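Local atomic coordinates of uncharacterized protein (Escherichia coli UMEA 3162-1, PDB entry 4X5M), a protein that mediates, as a homodimer, the facilitated diffusion of sugar across the membrane, probably by rocking movements that open its cavity to one side at a time. Residues Thr3-Leu6 and Thr7-Ala11; Gly46-Ser49 and Trp50-Tyr53; Val62-Ala65 and Asn66-Leu70; Pro75-Val78 and Ile79-Asn83. All blocks are in the same frame, centred on the assembly; numbering follows the deposited sequence.

Interaction 1 of 4, residues Thr3-Leu6 and Thr7-Ala11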
loop_
_atom_site.group_PDB
_atom_site.type_symbol
_atom_site.label_atom_id
_atom_site.label_comp_id
_atom_site.label_asym_id
_atom_site.label_seq_id
_atom_site.Cartn_x
_atom_site.Cartn_y
_atom_site.Cartn_z
ATOM N N THR A 3 3.933 -14.202 19.223
ATOM C CA THR A 3 2.640 -13.958 18.593
ATOM C C THR A 3 2.569 -12.563 17.982
ATOM O O THR A 3 1.722 -12.295 17.130
ATOM C CB THR A 3 1.480 -14.102 19.595
ATOM O OG1 THR A 3 1.411 -12.929 20.416
ATOM C CG2 THR A 3 1.674 -15.328 20.471
ATOM N N ILE A 4 3.446 -11.669 18.423
ATOM C CA ILE A 4 3.405 -10.296 17.937
ATOM C C ILE A 4 4.085 -10.205 16.568
ATOM O O ILE A 4 3.658 -9.432 15.712
ATOM C CB ILE A 4 4.051 -9.299 18.948
ATOM C CG1 ILE A 4 5.578 -9.287 18.857
ATOM C CG2 ILE A 4 3.622 -9.630 20.367
ATOM C CD1 ILE A 4 6.152 -8.013 18.273
ATOM N N LEU A 5 5.119 -11.015 16.350
ATOM C CA LEU A 5 5.789 -11.049 15.054
ATOM C C LEU A 5 4.892 -11.729 14.031
ATOM O O LEU A 5 4.825 -11.317 12.872
ATOM C CB LEU A 5 7.135 -11.776 15.146
ATOM C CG LEU A 5 7.868 -12.019 13.822
ATOM C CD1 LEU A 5 8.144 -10.709 13.097
ATOM C CD2 LEU A 5 9.162 -12.788 14.048
ATOM N N LEU A 6 4.208 -12.779 14.477
ATOM C CA LEU A 6 3.242 -13.485 13.649
ATOM C C LEU A 6 2.119 -12.555 13.208
ATOM O O LEU A 6 1.578 -12.701 12.113
ATOM C CB LEU A 6 2.671 -14.689 14.405
ATOM C CG LEU A 6 3.190 -16.075 14.013
ATOM C CD1 LEU A 6 4.634 -16.009 13.539
ATOM C CD2 LEU A 6 3.057 -17.040 15.182
ATOM N N THR A 7 1.777 -11.598 14.066
ATOM C CA THR A 7 0.756 -10.606 13.746
ATOM C C THR A 7 1.212 -9.714 12.595
ATOM O O THR A 7 0.442 -9.422 11.678
ATOM C CB THR A 7 0.414 -9.730 14.968
ATOM O OG1 THR A 7 0.044 -10.567 16.070
ATOM C CG2 THR A 7 -0.735 -8.785 14.648
ATOM N N GLY A 8 2.470 -9.291 12.647
ATOM C CA GLY A 8 3.042 -8.462 11.601
ATOM C C GLY A 8 3.141 -9.194 10.277
ATOM O O GLY A 8 2.851 -8.629 9.221
ATOM N N LEU A 9 3.555 -10.456 10.335
ATOM C CA LEU A 9 3.643 -11.292 9.143
ATOM C C LEU A 9 2.251 -11.558 8.584
ATOM O O LEU A 9 2.059 -11.619 7.368
ATOM C CB LEU A 9 4.355 -12.608 9.458
ATOM C CG LEU A 9 5.804 -12.471 9.927
ATOM C CD1 LEU A 9 6.382 -13.826 10.301
ATOM C CD2 LEU A 9 6.646 -11.802 8.852
ATOM N N PHE A 10 1.288 -11.720 9.487
ATOM C CA PHE A 10 -0.117 -11.862 9.120
ATOM C C PHE A 10 -0.575 -10.614 8.372
ATOM O O PHE A 10 -1.226 -10.701 7.330
ATOM C CB PHE A 10 -0.970 -12.090 10.372
ATOM C CG PHE A 10 -2.414 -12.398 10.089
ATOM C CD1 PHE A 10 -2.821 -13.697 9.833
ATOM C CD2 PHE A 10 -3.369 -11.395 10.110
ATOM C CE1 PHE A 10 -4.150 -13.988 9.584
ATOM C CE2 PHE A 10 -4.700 -11.678 9.862
ATOM C CZ PHE A 10 -5.091 -12.977 9.601
ATOM N N ALA A 11 -0.213 -9.456 8.914
ATOM C CA ALA A 11 -0.532 -8.173 8.303
ATOM C C ALA A 11 0.182 -8.002 6.969
ATOM O O ALA A 11 -0.421 -7.577 5.983
ATOM C CB ALA A 11 -0.162 -7.036 9.244
#
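T7 turns its hydroxyl back toward T3 because chi1 of -55° sets OG1 beside its own backbone N, with the methyl CG2 anti to that N. OG1 then donates to the carbonyl oxygen of T3, with T7 OG1 and T3 O 2.6 Å apart. The hydroxyl arrives tilted 17° from the carbonyl plane. T7 N donates to T3 O at 3.1 Å, from well above that plane. T3 O therefore holds two donors from one residue.

These are the opening turns of helix 3-17, part of the first transmembrane segment. The regular i to i+4 bonds follow at once. G8 N donates to I4 O at 3.3 Å, L9 N to L5 O at 3.0 Å, and F10 N to L6 O at 2.8 Å.

The leucines add loose apolar contact. L9 CD1 lies 4.2 Å from L5 CG and 4.3 Å from L6 CD1. An oleic acid also touches L9, consistent with a flank that faces lipid. T7, F10 and A11 instead pack on S49 of the second subunit, and I4 packs on R57 of that subunit.

The threonine hydroxyl spends its proton on its own helix. T7 thus meets the need of its polar group as a donor within the helix, at the place where it packs on S49 of the second subunit.

Interaction 2 of 4, residues Gly46-Ser49 and Trp50-Tyr53. With OLB ((2S)-2,3-dihydroxypropyl (9Z)-octadec-9-enoate), chain G.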
loop_
_atom_site.group_PDB
_atom_site.type_symbol
_atom_site.label_atom_id
_atom_site.label_comp_id
_atom_site.label_asym_id
_atom_site.label_seq_id
_atom_site.Cartn_x
_atom_site.Cartn_y
_atom_site.Cartn_z
ATOM N N GLY A 46 9.094 6.060 -0.426
ATOM C CA GLY A 46 8.606 5.644 0.874
ATOM C C GLY A 46 8.945 4.199 1.184
ATOM O O GLY A 46 9.295 3.867 2.319
ATOM N N VAL A 47 8.838 3.337 0.175
ATOM C CA VAL A 47 9.148 1.917 0.335
ATOM C C VAL A 47 10.598 1.718 0.763
ATOM O O VAL A 47 10.883 0.956 1.689
ATOM C CB VAL A 47 8.886 1.129 -0.967
ATOM C CG1 VAL A 47 9.463 -0.276 -0.869
ATOM C CG2 VAL A 47 7.396 1.072 -1.264
ATOM N N ILE A 48 11.507 2.413 0.088
ATOM C CA ILE A 48 12.921 2.383 0.443
ATOM C C ILE A 48 13.127 2.857 1.880
ATOM O O ILE A 48 13.902 2.269 2.635
ATOM C CB ILE A 48 13.760 3.257 -0.515
ATOM C CG1 ILE A 48 13.702 2.700 -1.939
ATOM C CG2 ILE A 48 15.199 3.350 -0.040
ATOM C CD1 ILE A 48 14.195 1.274 -2.063
ATOM N N SER A 49 12.410 3.912 2.255
ATOM C CA SER A 49 12.512 4.467 3.600
ATOM C C SER A 49 11.973 3.498 4.654
ATOM O O SER A 49 12.500 3.429 5.765
ATOM C CB SER A 49 11.773 5.805 3.679
ATOM O OG SER A 49 12.315 6.746 2.768
ATOM N N TRP A 50 10.924 2.755 4.308
ATOM C CA TRP A 50 10.398 1.722 5.201
ATOM C C TRP A 50 11.435 0.632 5.434
ATOM O O TRP A 50 11.567 0.112 6.544
ATOM C CB TRP A 50 9.119 1.098 4.635
ATOM C CG TRP A 50 7.861 1.872 4.895
ATOM C CD1 TRP A 50 7.051 2.449 3.962
ATOM C CD2 TRP A 50 7.263 2.145 6.168
ATOM N NE1 TRP A 50 5.988 3.067 4.573
ATOM C CE2 TRP A 50 6.096 2.895 5.931
ATOM C CE3 TRP A 50 7.603 1.831 7.488
ATOM C CZ2 TRP A 50 5.265 3.336 6.958
ATOM C CZ3 TRP A 50 6.779 2.270 8.510
ATOM C CH2 TRP A 50 5.624 3.014 8.239
ATOM N N ILE A 51 12.159 0.280 4.376
ATOM C CA ILE A 51 13.203 -0.736 4.462
ATOM C C ILE A 51 14.305 -0.285 5.416
ATOM O O ILE A 51 14.759 -1.057 6.259
ATOM C CB ILE A 51 13.803 -1.050 3.076
ATOM C CG1 ILE A 51 12.738 -1.677 2.173
ATOM C CG2 ILE A 51 14.997 -1.981 3.207
ATOM C CD1 ILE A 51 13.235 -2.034 0.788
ATOM N N ALA A 52 14.722 0.971 5.285
ATOM C CA ALA A 52 15.689 1.553 6.208
ATOM C C ALA A 52 15.129 1.548 7.625
ATOM O O ALA A 52 15.833 1.228 8.585
ATOM C CB ALA A 52 16.050 2.968 5.785
ATOM N N TYR A 53 13.852 1.900 7.742
ATOM C CA TYR A 53 13.159 1.909 9.024
ATOM C C TYR A 53 13.092 0.511 9.624
ATOM O O TYR A 53 13.354 0.322 10.811
ATOM C CB TYR A 53 11.748 2.478 8.864
ATOM C CG TYR A 53 10.999 2.648 10.166
ATOM C CD1 TYR A 53 11.438 3.550 11.124
ATOM C CD2 TYR A 53 9.846 1.918 10.433
ATOM C CE1 TYR A 53 10.760 3.719 12.314
ATOM C CE2 TYR A 53 9.157 2.080 11.623
ATOM C CZ TYR A 53 9.620 2.984 12.560
ATOM O OH TYR A 53 8.952 3.161 13.748
HETATM C C1 OLB G . 3.857 -0.819 2.497
HETATM C C2 OLB G . 2.866 -1.369 1.497
HETATM C C3 OLB G . 2.382 -0.223 0.636
HETATM C C4 OLB G . 0.867 -0.218 0.559
HETATM C C5 OLB G . 0.366 1.216 0.518
HETATM O O19 OLB G . 4.504 0.173 2.225
HETATM O O20 OLB G . 4.019 -1.446 3.743
HETATM C C21 OLB G . 4.520 -0.589 4.741
HETATM C C22 OLB G . 4.349 -1.250 6.087
HETATM O O23 OLB G . 5.599 -1.706 6.541
HETATM C C24 OLB G . 3.794 -0.248 7.070
HETATM O O25 OLB G . 2.391 -0.381 7.118
HETATM C C6 OLB G . -1.150 1.298 0.506
HETATM C C7 OLB G . -1.700 0.747 -0.799
HETATM C C8 OLB G . -2.418 1.799 -1.638
HETATM C C9 OLB G . -3.907 1.853 -1.332
HETATM C C10 OLB G . -4.827 1.081 -1.955
HETATM C C11 OLB G . -4.434 0.102 -3.038
HETATM C C12 OLB G . -4.425 0.786 -4.393
HETATM C C13 OLB G . -3.138 0.391 -5.085
HETATM C C14 OLB G . -2.710 1.427 -6.100
HETATM C C15 OLB G . -1.389 0.983 -6.684
HETATM C C16 OLB G . -0.370 0.901 -5.569
HETATM C C17 OLB G . 0.495 -0.327 -5.747
HETATM C C18 OLB G . 0.801 -0.898 -4.382
#
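W50 begins the second of two turns of helix 37-57, the second transmembrane helix. Its backbone N donates to G46 O, with W50 N and G46 O 2.8 Å apart. With chi1 at -82°, CG lies anti to the carbonyl carbon, and the indole folds back along the helix. W50 CD1 then sits 3.1 Å from the same G46 O. One face of the indole carries the glycerol end of the bound monoolein: C24 of the lipid lies 3.8 Å above the W50 ring plane, offset toward the rim. The indole NE1 is hydrogen-bonded to T15 OG1 of the second subunit.

I51 comes next. I51 N donates to V47 O at 3.1 Å. I51 CG1 turns back beside the backbone N and lies 3.3 Å from V47 O. I51 CD1 reaches V47 CG1 and I48 CD1 only at 4.5 Å each. I51 also packs on L63 of helix 60-86.

A52 continues the helix with a bond from its N to I48 O. Y53 follows, its N donating to S49 O. Its ring leads away from this turn, and its OH bonds D59 OD1 of the second subunit. S49 sends its own OG back to T45 O.

The aromatic residues thus give their polar ends to the other subunit, while their backbones stay in regular helix. The indole offers a broad apolar face to the bound monoolein and is fixed at NE1 by the dimer partner. A lipid headgroup held between the two subunits is consistent with this indole lining the transport cavity.

Interaction 3 of 4, residues Val62-Ala65 and Asn66-Leu70; sequences VLIA and NIVTL. With OLB ((2S)-2,3-dihydroxypropyl (9Z)-octadec-9-enoate), chain G; OLA (oleic acid), chain E; OLA (oleic acid), chain F.
N66 lies alongside V62, pointing the same way, with N66 ND2 3.7 Å from V62 CG1. Both sit on helix 60-86, the third transmembrane helix of this PQ-loop protein. Chi1 of -72° keeps CG of N66 beside its backbone N. N66 ND2 can then bend back to V62 O at 2.8 Å, nearly straight at 169°. The backbone N of N66 reaches that oxygen from the opposite face of the carbonyl plane. N66 ND2 also donates to O23 of the bound monoolein at 2.9 Å. The helix thus fixes the amide while it holds the lipid headgroup. N66 of the second subunit bonds the same lipid, which places it at the dimer interface, consistent with the cargo cavity.

The flank of I64 and V68 is apolar, as are L63 and L70. I64 and V68 run side by side, I64 CG1 to V68 CG2 at 4.2 Å. I64 CD1 meets one oleic acid, while L63 and L70 meet another. A65 packs on A12 and T16 of helix 3-17.

T69 repeats the double grip further along. Its backbone N and its hydroxyl approach A65 O from opposite faces of the carbonyl plane, with T69 OG1 only 2.6 Å from A65 O.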
loop_
_atom_site.group_PDB
_atom_site.type_symbol
_atom_site.label_atom_id
_atom_site.label_comp_id
_atom_site.label_asym_id
_atom_site.label_seq_id
_atom_site.Cartn_x
_atom_site.Cartn_y
_atom_site.Cartn_z
ATOM N N VAL A 62 7.894 -5.500 8.756
ATOM C CA VAL A 62 7.979 -4.292 7.945
ATOM C C VAL A 62 8.948 -4.499 6.786
ATOM O O VAL A 62 8.684 -4.082 5.657
ATOM C CB VAL A 62 8.425 -3.080 8.790
ATOM C CG1 VAL A 62 8.753 -1.888 7.903
ATOM C CG2 VAL A 62 7.349 -2.718 9.807
ATOM N N LEU A 63 10.064 -5.161 7.076
ATOM C CA LEU A 63 11.097 -5.423 6.079
ATOM C C LEU A 63 10.586 -6.231 4.892
ATOM O O LEU A 63 10.635 -5.764 3.754
ATOM C CB LEU A 63 12.282 -6.149 6.721
ATOM C CG LEU A 63 13.478 -5.276 7.103
ATOM C CD1 LEU A 63 14.592 -6.118 7.706
ATOM C CD2 LEU A 63 13.980 -4.508 5.889
ATOM N N ILE A 64 10.096 -7.439 5.155
ATOM C CA ILE A 64 9.681 -8.339 4.082
ATOM C C ILE A 64 8.482 -7.784 3.314
ATOM O O ILE A 64 8.334 -8.039 2.121
ATOM C CB ILE A 64 9.349 -9.757 4.621
ATOM C CG1 ILE A 64 9.248 -10.762 3.470
ATOM C CG2 ILE A 64 8.071 -9.749 5.455
ATOM C CD1 ILE A 64 8.922 -12.172 3.916
ATOM N N ALA A 65 7.641 -7.008 3.991
ATOM C CA ALA A 65 6.469 -6.420 3.354
ATOM C C ALA A 65 6.883 -5.450 2.253
ATOM O O ALA A 65 6.344 -5.480 1.146
ATOM C CB ALA A 65 5.601 -5.714 4.384
ATOM N N ASN A 66 7.855 -4.600 2.565
ATOM C CA ASN A 66 8.292 -3.564 1.639
ATOM C C ASN A 66 9.313 -4.053 0.617
ATOM O O ASN A 66 9.432 -3.482 -0.464
ATOM C CB ASN A 66 8.861 -2.380 2.418
ATOM C CG ASN A 66 7.784 -1.587 3.130
ATOM O OD1 ASN A 66 7.170 -0.693 2.548
ATOM N ND2 ASN A 66 7.550 -1.909 4.397
ATOM N N ILE A 67 10.052 -5.106 0.956
ATOM C CA ILE A 67 10.984 -5.693 0.001
ATOM C C ILE A 67 10.203 -6.357 -1.129
ATOM O O ILE A 67 10.524 -6.178 -2.303
ATOM C CB ILE A 67 11.927 -6.716 0.665
ATOM C CG1 ILE A 67 12.929 -6.001 1.573
ATOM C CG2 ILE A 67 12.674 -7.517 -0.391
ATOM C CD1 ILE A 67 13.820 -6.937 2.364
ATOM N N VAL A 68 9.167 -7.111 -0.768
ATOM C CA VAL A 68 8.291 -7.726 -1.760
ATOM C C VAL A 68 7.568 -6.650 -2.567
ATOM O O VAL A 68 7.434 -6.760 -3.789
ATOM C CB VAL A 68 7.254 -8.667 -1.107
ATOM C CG1 VAL A 68 6.279 -9.191 -2.148
ATOM C CG2 VAL A 68 7.950 -9.822 -0.412
ATOM N N THR A 69 7.116 -5.606 -1.876
ATOM C CA THR A 69 6.489 -4.459 -2.529
ATOM C C THR A 69 7.439 -3.841 -3.550
ATOM O O THR A 69 7.032 -3.483 -4.656
ATOM C CB THR A 69 6.067 -3.383 -1.507
ATOM O OG1 THR A 69 5.103 -3.932 -0.602
ATOM C CG2 THR A 69 5.459 -2.182 -2.210
ATOM N N LEU A 70 8.710 -3.734 -3.174
ATOM C CA LEU A 70 9.731 -3.186 -4.061
ATOM C C LEU A 70 9.881 -4.028 -5.327
ATOM O O LEU A 70 9.996 -3.492 -6.427
ATOM C CB LEU A 70 11.075 -3.090 -3.333
ATOM C CG LEU A 70 12.262 -2.583 -4.156
ATOM C CD1 LEU A 70 12.027 -1.154 -4.625
ATOM C CD2 LEU A 70 13.553 -2.685 -3.357
HETATM C C1 OLB G . 3.857 -0.819 2.497
HETATM C C2 OLB G . 2.866 -1.369 1.497
HETATM C C3 OLB G . 2.382 -0.223 0.636
HETATM C C4 OLB G . 0.867 -0.218 0.559
HETATM C C5 OLB G . 0.366 1.216 0.518
HETATM O O19 OLB G . 4.504 0.173 2.225
HETATM O O20 OLB G . 4.019 -1.446 3.743
HETATM C C21 OLB G . 4.520 -0.589 4.741
HETATM C C22 OLB G . 4.349 -1.250 6.087
HETATM O O23 OLB G . 5.599 -1.706 6.541
HETATM C C24 OLB G . 3.794 -0.248 7.070
HETATM O O25 OLB G . 2.391 -0.381 7.118
HETATM C C6 OLB G . -1.150 1.298 0.506
HETATM C C7 OLB G . -1.700 0.747 -0.799
HETATM C C8 OLB G . -2.418 1.799 -1.638
HETATM C C9 OLB G . -3.907 1.853 -1.332
HETATM C C10 OLB G . -4.827 1.081 -1.955
HETATM C C11 OLB G . -4.434 0.102 -3.038
HETATM C C12 OLB G . -4.425 0.786 -4.393
HETATM C C13 OLB G . -3.138 0.391 -5.085
HETATM C C14 OLB G . -2.710 1.427 -6.100
HETATM C C15 OLB G . -1.389 0.983 -6.684
HETATM C C16 OLB G . -0.370 0.901 -5.569
HETATM C C17 OLB G . 0.495 -0.327 -5.747
HETATM C C18 OLB G . 0.801 -0.898 -4.382
HETATM C C1 OLA E . 18.809 -7.298 8.089
HETATM O O1 OLA E . 20.001 -6.897 8.156
HETATM O O2 OLA E . 18.075 -7.267 9.111
HETATM C C2 OLA E . 18.258 -7.813 6.777
HETATM C C3 OLA E . 17.884 -6.639 5.900
HETATM C C4 OLA E . 18.433 -6.832 4.504
HETATM C C5 OLA E . 18.540 -5.476 3.840
HETATM C C6 OLA E . 18.406 -5.610 2.339
HETATM C C7 OLA E . 18.254 -4.232 1.731
HETATM C C8 OLA E . 18.100 -4.347 0.231
HETATM C C9 OLA E . 16.630 -4.427 -0.116
HETATM C C10 OLA E . 16.236 -4.719 -1.373
HETATM C C11 OLA E . 17.256 -4.977 -2.461
HETATM C C12 OLA E . 16.535 -5.355 -3.736
HETATM C C13 OLA E . 17.536 -5.735 -4.804
HETATM C C14 OLA E . 17.151 -5.086 -6.118
HETATM C C15 OLA E . 15.702 -5.384 -6.445
HETATM C C16 OLA E . 15.230 -4.436 -7.524
HETATM C C17 OLA E . 13.741 -4.604 -7.736
HETATM C C18 OLA E . 13.484 -5.829 -8.586
HETATM C C12 OLA F . 4.423 -16.170 6.389
HETATM C C13 OLA F . 3.725 -15.137 5.532
HETATM C C14 OLA F . 4.731 -14.097 5.091
HETATM C C15 OLA F . 4.003 -12.918 4.486
HETATM C C16 OLA F . 4.979 -11.776 4.312
HETATM C C17 OLA F . 5.312 -11.621 2.846
HETATM C C18 OLA F . 4.422 -10.556 2.245
#

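Interaction 4 of 4, residues Pro75-Val78 and Ile79-Asn83; sequences PVLV and ITLIN. With OLA (oleic acid), chain D.
V76 O is gripped twice by T80. The hydroxyl donates to it, with T80 OG1 and V76 O 2.7 Å apart. The backbone N of T80 donates from the other face of the carbonyl plane, with T80 N 3.0 Å from V76 O. The hydroxyl stands 36° out of that plane. Chi1 of T80, -60°, puts OG1 beside its own backbone N and lets it turn back to the carbonyl four residues earlier. CG1 of V76 flanks the hydroxyl, with the two side chains set at a slant.

I79 N donates to P75 O at 3.0 Å in an almost straight bond of 172°. CG1 of I79 also folds over that oxygen. L81 N and I82 N make the matching bonds to L77 O and V78 O.

All of this lies on helix 60-86, the third transmembrane helix, which is kinked at P75. The proline N has no hydrogen to give to the turn before. From P75 O onward each carbonyl of P75-V78 accepts the N-H four residues ahead. V76 and T80 both pack on I35; V76 also meets Y40 and T80 meets V37 of helix 37-57. T80 and I79 also touch T32.

L77 and L81 form a pair beside helix 37-57, on L44 and V37 respectively, with L77 CD1 4.0 Å from L81 CG. V78 and I82 lie side by side, with V78 CG1 and I82 CD1 4.0 Å apart. An oleic acid lies against P75, V78 and I79: its C8 is 4.0 Å from V78 CG2, and its carboxylate O2 is 3.6 Å from I79 CG1.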
loop_
_atom_site.group_PDB
_atom_site.type_symbol
_atom_site.label_atom_id
_atom_site.label_comp_id
_atom_site.label_asym_id
_atom_site.label_seq_id
_atom_site.Cartn_x
_atom_site.Cartn_y
_atom_site.Cartn_z
ATOM N N PRO A 75 9.393 -3.009 -11.047
ATOM C CA PRO A 75 9.200 -3.400 -12.449
ATOM C C PRO A 75 8.052 -2.651 -13.123
ATOM O O PRO A 75 8.128 -2.376 -14.320
ATOM C CB PRO A 75 8.886 -4.898 -12.354
ATOM C CG PRO A 75 9.518 -5.330 -11.088
ATOM C CD PRO A 75 9.318 -4.180 -10.153
ATOM N N VAL A 76 7.008 -2.331 -12.364
ATOM C CA VAL A 76 5.876 -1.575 -12.893
ATOM C C VAL A 76 6.315 -0.192 -13.373
ATOM O O VAL A 76 5.929 0.250 -14.457
ATOM C CB VAL A 76 4.756 -1.426 -11.842
ATOM C CG1 VAL A 76 3.709 -0.424 -12.308
ATOM C CG2 VAL A 76 4.115 -2.774 -11.558
ATOM N N LEU A 77 7.133 0.483 -12.570
ATOM C CA LEU A 77 7.642 1.799 -12.945
ATOM C C LEU A 77 8.566 1.704 -14.158
ATOM O O LEU A 77 8.520 2.555 -15.047
ATOM C CB LEU A 77 8.376 2.457 -11.772
ATOM C CG LEU A 77 8.970 3.843 -12.050
ATOM C CD1 LEU A 77 7.917 4.780 -12.620
ATOM C CD2 LEU A 77 9.583 4.437 -10.793
ATOM N N VAL A 78 9.397 0.663 -14.190
ATOM C CA VAL A 78 10.303 0.432 -15.314
ATOM C C VAL A 78 9.543 0.318 -16.632
ATOM O O VAL A 78 9.865 1.000 -17.605
ATOM C CB VAL A 78 11.146 -0.847 -15.112
ATOM C CG1 VAL A 78 11.786 -1.277 -16.425
ATOM C CG2 VAL A 78 12.205 -0.627 -14.048
ATOM N N ILE A 79 8.533 -0.545 -16.652
ATOM C CA ILE A 79 7.695 -0.726 -17.833
ATOM C C ILE A 79 6.980 0.574 -18.198
ATOM O O ILE A 79 6.849 0.912 -19.376
ATOM C CB ILE A 79 6.655 -1.847 -17.617
ATOM C CG1 ILE A 79 7.355 -3.173 -17.310
ATOM C CG2 ILE A 79 5.759 -1.995 -18.838
ATOM C CD1 ILE A 79 6.406 -4.287 -16.924
ATOM N N THR A 80 6.531 1.302 -17.180
ATOM C CA THR A 80 5.846 2.575 -17.388
ATOM C C THR A 80 6.752 3.584 -18.086
ATOM O O THR A 80 6.334 4.264 -19.024
ATOM C CB THR A 80 5.353 3.180 -16.057
ATOM O OG1 THR A 80 4.431 2.279 -15.432
ATOM C CG2 THR A 80 4.661 4.513 -16.298
ATOM N N LEU A 81 7.995 3.670 -17.626
ATOM C CA LEU A 81 8.967 4.594 -18.200
ATOM C C LEU A 81 9.355 4.188 -19.621
ATOM O O LEU A 81 9.611 5.043 -20.469
ATOM C CB LEU A 81 10.211 4.675 -17.313
ATOM C CG LEU A 81 10.009 5.368 -15.963
ATOM C CD1 LEU A 81 11.239 5.217 -15.081
ATOM C CD2 LEU A 81 9.670 6.837 -16.167
ATOM N N ILE A 82 9.395 2.884 -19.875
ATOM C CA ILE A 82 9.682 2.376 -21.213
ATOM C C ILE A 82 8.547 2.722 -22.176
ATOM O O ILE A 82 8.787 3.228 -23.273
ATOM C CB ILE A 82 9.904 0.850 -21.208
ATOM C CG1 ILE A 82 11.194 0.496 -20.465
ATOM C CG2 ILE A 82 9.964 0.315 -22.629
ATOM C CD1 ILE A 82 11.474 -0.993 -20.399
ATOM N N ASN A 83 7.314 2.453 -21.757
ATOM C CA ASN A 83 6.141 2.766 -22.568
ATOM C C ASN A 83 5.998 4.265 -22.815
ATOM O O ASN A 83 5.607 4.688 -23.903
ATOM C CB ASN A 83 4.868 2.234 -21.906
ATOM C CG ASN A 83 4.827 0.720 -21.844
ATOM O OD1 ASN A 83 4.184 0.140 -20.969
ATOM N ND2 ASN A 83 5.520 0.070 -22.772
HETATM C C1 OLA D . 10.256 -6.027 -16.928
HETATM O O1 OLA D . 10.105 -5.674 -18.128
HETATM O O2 OLA D . 10.000 -5.221 -15.995
HETATM C C2 OLA D . 10.748 -7.420 -16.605
HETATM C C3 OLA D . 11.167 -7.477 -15.153
HETATM C C4 OLA D . 12.640 -7.153 -15.038
HETATM C C5 OLA D . 12.963 -6.768 -13.611
HETATM C C6 OLA D . 13.900 -5.580 -13.616
HETATM C C7 OLA D . 13.565 -4.664 -12.459
HETATM C C8 OLA D . 14.508 -3.480 -12.456
HETATM C C9 OLA D . 15.862 -3.913 -11.938
HETATM C C10 OLA D . 16.649 -3.037 -11.282
HETATM C C11 OLA D . 16.185 -1.614 -11.051
HETATM C C12 OLA D . 17.153 -0.915 -10.121
HETATM C C13 OLA D . 16.882 -1.342 -8.694
HETATM C C14 OLA D . 18.086 -1.041 -7.830
HETATM C C15 OLA D . 17.813 -1.491 -6.412
HETATM C C16 OLA D . 18.995 -1.162 -5.525
HETATM C C17 OLA D . 18.530 -1.096 -4.087
HETATM C C18 OLA D . 19.727 -1.047 -3.164
#

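How the interactions relate
All four contacts are local, within one helix each. Interactions 2 and 3 are buried and touch each other where helix 37-57 meets helix 60-86; both also touch the monoolein and the second subunit. W50, Y53 and N66 send polar groups to the dimer partner or the monoolein. Interaction 1 is a surface contact on helix 3-17. It touches interaction 3 through L9 and I64 and also meets the second subunit. Interaction 4 is partly buried, shares helix 60-86 with interaction 3, and meets no other protein chain. Its centre is about 33 Å from that of interaction 1. Interactions 1, 3 and 4 each turn a threonine hydroxyl back onto the helix; in interaction 2 a serine, S49, turns back in the same way, to T45.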